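Local coordinates for protein N-acetylmuramoyl-L-alanine amidase AmiD (Escherichia coli, PDB 3D2Y) that uses a catalytic zinc ion to hydrolyse the link between N-acetylmuramoyl residues and L-amino acids in cell-wall glycopeptides, at residues E106-Q111 with Y118-E123. Numbering follows the deposited sequence.
Sequences ENRGWQ and YFAPFE
Two backbone bonds pair Q111 with Y118 in the beta hairpin of strands 110-113 and 116-119. Q111 N gives its hydrogen to Y118 O at 2.9 Å, in the carbonyl plane. Y118 N returns a nearly straight bond to Q111 O, coming from above that carbonyl plane. Further from the hairpin turn, the N107 amide links the two segments. Its ND2 donates to A120 O at 3.2 Å; the acceptor lies close to the amide plane, but ND2 sits well above the plane of the A120 carbonyl. N107 OD1 accepts from G109 N at 2.9 Å, an Asx turn. Water 2 donates to both N107 OD1 and A120 O, and water 1 accepts from ND2, so both ends of the buried amide are gripped. Water 3 joins R108 NH1, G109 O and Y118 O. With CG anti to the backbone N (chi1 170°), the N107 amide lies flat on one face of the F122 ring, the planes 11° apart and ND2 over the ring centre. An alanine here would lack the amide that bonds A120 O and G109 N and stacks on F122, and would probably loosen both the Asx turn and the link between the segments. The R108 chain bends at chi3, and A120 CB lies over one guanidinium face, toward its rim, 3.4 Å from R108 NH1. On the hairpin face bearing W110 and F119, the five-membered ring of the W110 indole turns its edge, at CD1, to the F119 face in an offset edge-to-face pair, planes at 69°. Both side chains also touch Y36, a substrate-binding residue on strand 31-36, so this face of the hairpin borders the substrate site. W110 CB makes a CH-pi contact over the centre of the F119 ring, 3.8 Å from the centroid.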
loop_
_atom_site.group_PDB
_atom_site.type_symbol
_atom_site.label_atom_id
_atom_site.label_comp_id
_atom_site.label_asym_id
_atom_site.label_seq_id
_atom_site.Cartn_x
_atom_site.Cartn_y
_atom_site.Cartn_z
ATOM N N GLU A 106 -12.002 1.101 8.124
ATOM C CA GLU A 106 -12.689 0.358 9.177
ATOM C C GLU A 106 -13.117 -0.967 8.564
ATOM O O GLU A 106 -13.956 -1.004 7.666
ATOM C CB GLU A 106 -13.898 1.098 9.723
ATOM C CG GLU A 106 -14.655 0.302 10.816
ATOM C CD GLU A 106 -16.115 0.746 11.062
ATOM O OE1 GLU A 106 -16.824 -0.008 11.746
ATOM O OE2 GLU A 106 -16.538 1.823 10.602
ATOM N N ASN A 107 -12.524 -2.044 9.048
ATOM C CA ASN A 107 -12.820 -3.374 8.523
ATOM C C ASN A 107 -12.273 -4.337 9.567
ATOM O O ASN A 107 -11.253 -4.038 10.178
ATOM C CB ASN A 107 -12.153 -3.544 7.135
ATOM C CG ASN A 107 -12.216 -4.993 6.623
ATOM O OD1 ASN A 107 -11.389 -5.844 7.013
ATOM N ND2 ASN A 107 -13.213 -5.292 5.766
ATOM N N ARG A 108 -12.945 -5.469 9.779
ATOM C CA ARG A 108 -12.601 -6.388 10.871
ATOM C C ARG A 108 -11.281 -7.166 10.709
ATOM O O ARG A 108 -10.767 -7.744 11.694
ATOM C CB ARG A 108 -13.775 -7.356 11.121
ATOM C CG ARG A 108 -13.446 -8.583 11.957
ATOM C CD ARG A 108 -14.485 -9.724 11.715
ATOM N NE ARG A 108 -15.667 -9.185 11.045
ATOM C CZ ARG A 108 -16.229 -9.662 9.935
ATOM N NH1 ARG A 108 -15.794 -10.769 9.350
ATOM N NH2 ARG A 108 -17.279 -9.023 9.434
ATOM N N GLY A 109 -10.735 -7.168 9.491
ATOM C CA GLY A 109 -9.574 -8.017 9.163
ATOM C C GLY A 109 -9.902 -9.500 9.180
ATOM O O GLY A 109 -10.994 -9.916 8.723
ATOM N N TRP A 110 -8.962 -10.295 9.701
ATOM C CA TRP A 110 -9.113 -11.751 9.798
ATOM C C TRP A 110 -9.553 -12.259 11.161
ATOM O O TRP A 110 -9.244 -11.673 12.201
ATOM C CB TRP A 110 -7.846 -12.509 9.362
ATOM C CG TRP A 110 -6.632 -12.212 10.173
ATOM C CD1 TRP A 110 -5.630 -11.343 9.848
ATOM C CD2 TRP A 110 -6.248 -12.813 11.415
ATOM N NE1 TRP A 110 -4.673 -11.335 10.820
ATOM C CE2 TRP A 110 -5.018 -12.235 11.793
ATOM C CE3 TRP A 110 -6.830 -13.782 12.255
ATOM C CZ2 TRP A 110 -4.352 -12.589 12.975
ATOM C CZ3 TRP A 110 -6.169 -14.127 13.434
ATOM C CH2 TRP A 110 -4.942 -13.533 13.779
ATOM N N GLN A 111 -10.288 -13.365 11.132
ATOM C CA GLN A 111 -10.668 -14.066 12.333
ATOM C C GLN A 111 -10.502 -15.544 12.005
ATOM O O GLN A 111 -10.984 -15.995 10.964
ATOM C CB GLN A 111 -12.121 -13.751 12.664
ATOM C CG GLN A 111 -12.339 -13.263 14.081
ATOM C CD GLN A 111 -13.527 -12.321 14.191
ATOM O OE1 GLN A 111 -14.619 -12.621 13.715
ATOM N NE2 GLN A 111 -13.308 -11.169 14.812
ATOM N N TYR A 118 -10.097 -16.343 8.156
ATOM C CA TYR A 118 -11.105 -15.860 7.211
ATOM C C TYR A 118 -11.060 -14.345 7.283
ATOM O O TYR A 118 -11.066 -13.787 8.381
ATOM C CB TYR A 118 -12.524 -16.329 7.587
ATOM C CG TYR A 118 -12.983 -17.695 7.067
ATOM C CD1 TYR A 118 -13.560 -17.841 5.796
ATOM C CD2 TYR A 118 -12.883 -18.835 7.873
ATOM C CE1 TYR A 118 -14.001 -19.110 5.332
ATOM C CE2 TYR A 118 -13.316 -20.093 7.427
ATOM C CZ TYR A 118 -13.873 -20.230 6.162
ATOM O OH TYR A 118 -14.287 -21.497 5.754
ATOM N N PHE A 119 -11.010 -13.676 6.131
ATOM C CA PHE A 119 -10.970 -12.211 6.100
ATOM C C PHE A 119 -12.382 -11.651 5.864
ATOM O O PHE A 119 -13.251 -12.394 5.454
ATOM C CB PHE A 119 -10.000 -11.725 5.016
ATOM C CG PHE A 119 -8.542 -11.855 5.389
ATOM C CD1 PHE A 119 -7.836 -10.775 5.916
ATOM C CD2 PHE A 119 -7.848 -13.047 5.168
ATOM C CE1 PHE A 119 -6.471 -10.876 6.234
ATOM C CE2 PHE A 119 -6.500 -13.166 5.503
ATOM C CZ PHE A 119 -5.793 -12.086 5.996
ATOM N N ALA A 120 -12.589 -10.354 6.104
ATOM C CA ALA A 120 -13.920 -9.713 6.003
ATOM C C ALA A 120 -14.019 -8.934 4.698
ATOM O O ALA A 120 -13.097 -8.207 4.359
ATOM C CB ALA A 120 -14.088 -8.760 7.150
ATOM N N PRO A 121 -15.124 -9.084 3.950
ATOM C CA PRO A 121 -15.282 -8.321 2.710
ATOM C C PRO A 121 -15.335 -6.808 2.955
ATOM O O PRO A 121 -15.790 -6.361 4.005
ATOM C CB PRO A 121 -16.634 -8.838 2.169
ATOM C CG PRO A 121 -16.774 -10.201 2.788
ATOM C CD PRO A 121 -16.254 -10.009 4.174
ATOM N N PHE A 122 -14.870 -6.020 1.989
ATOM C CA PHE A 122 -14.991 -4.566 2.102
ATOM C C PHE A 122 -16.331 -4.049 1.568
ATOM O O PHE A 122 -16.727 -4.326 0.404
ATOM C CB PHE A 122 -13.823 -3.901 1.381
ATOM C CG PHE A 122 -12.485 -4.105 2.087
ATOM C CD1 PHE A 122 -11.779 -5.301 1.933
ATOM C CD2 PHE A 122 -11.985 -3.135 2.949
ATOM C CE1 PHE A 122 -10.536 -5.541 2.585
ATOM C CE2 PHE A 122 -10.770 -3.358 3.629
ATOM C CZ PHE A 122 -10.050 -4.583 3.436
ATOM N N GLU A 123 -17.036 -3.288 2.417
ATOM C CA GLU A 123 -18.254 -2.631 2.028
ATOM C C GLU A 123 -18.037 -1.840 0.750
ATOM O O GLU A 123 -17.104 -1.057 0.641
ATOM C CB GLU A 123 -18.787 -1.726 3.155
ATOM C CG GLU A 123 -18.622 -2.272 4.582
ATOM C CD GLU A 123 -19.360 -3.587 4.883
ATOM O OE1 GLU A 123 -20.209 -4.053 4.069
ATOM O OE2 GLU A 123 -19.084 -4.143 5.981
HETATM O O HOH W 1 -14.987 -2.811 5.132
HETATM O O HOH W 2 -10.520 -8.100 5.320
HETATM O O HOH W 3 -12.844 -11.737 9.765
#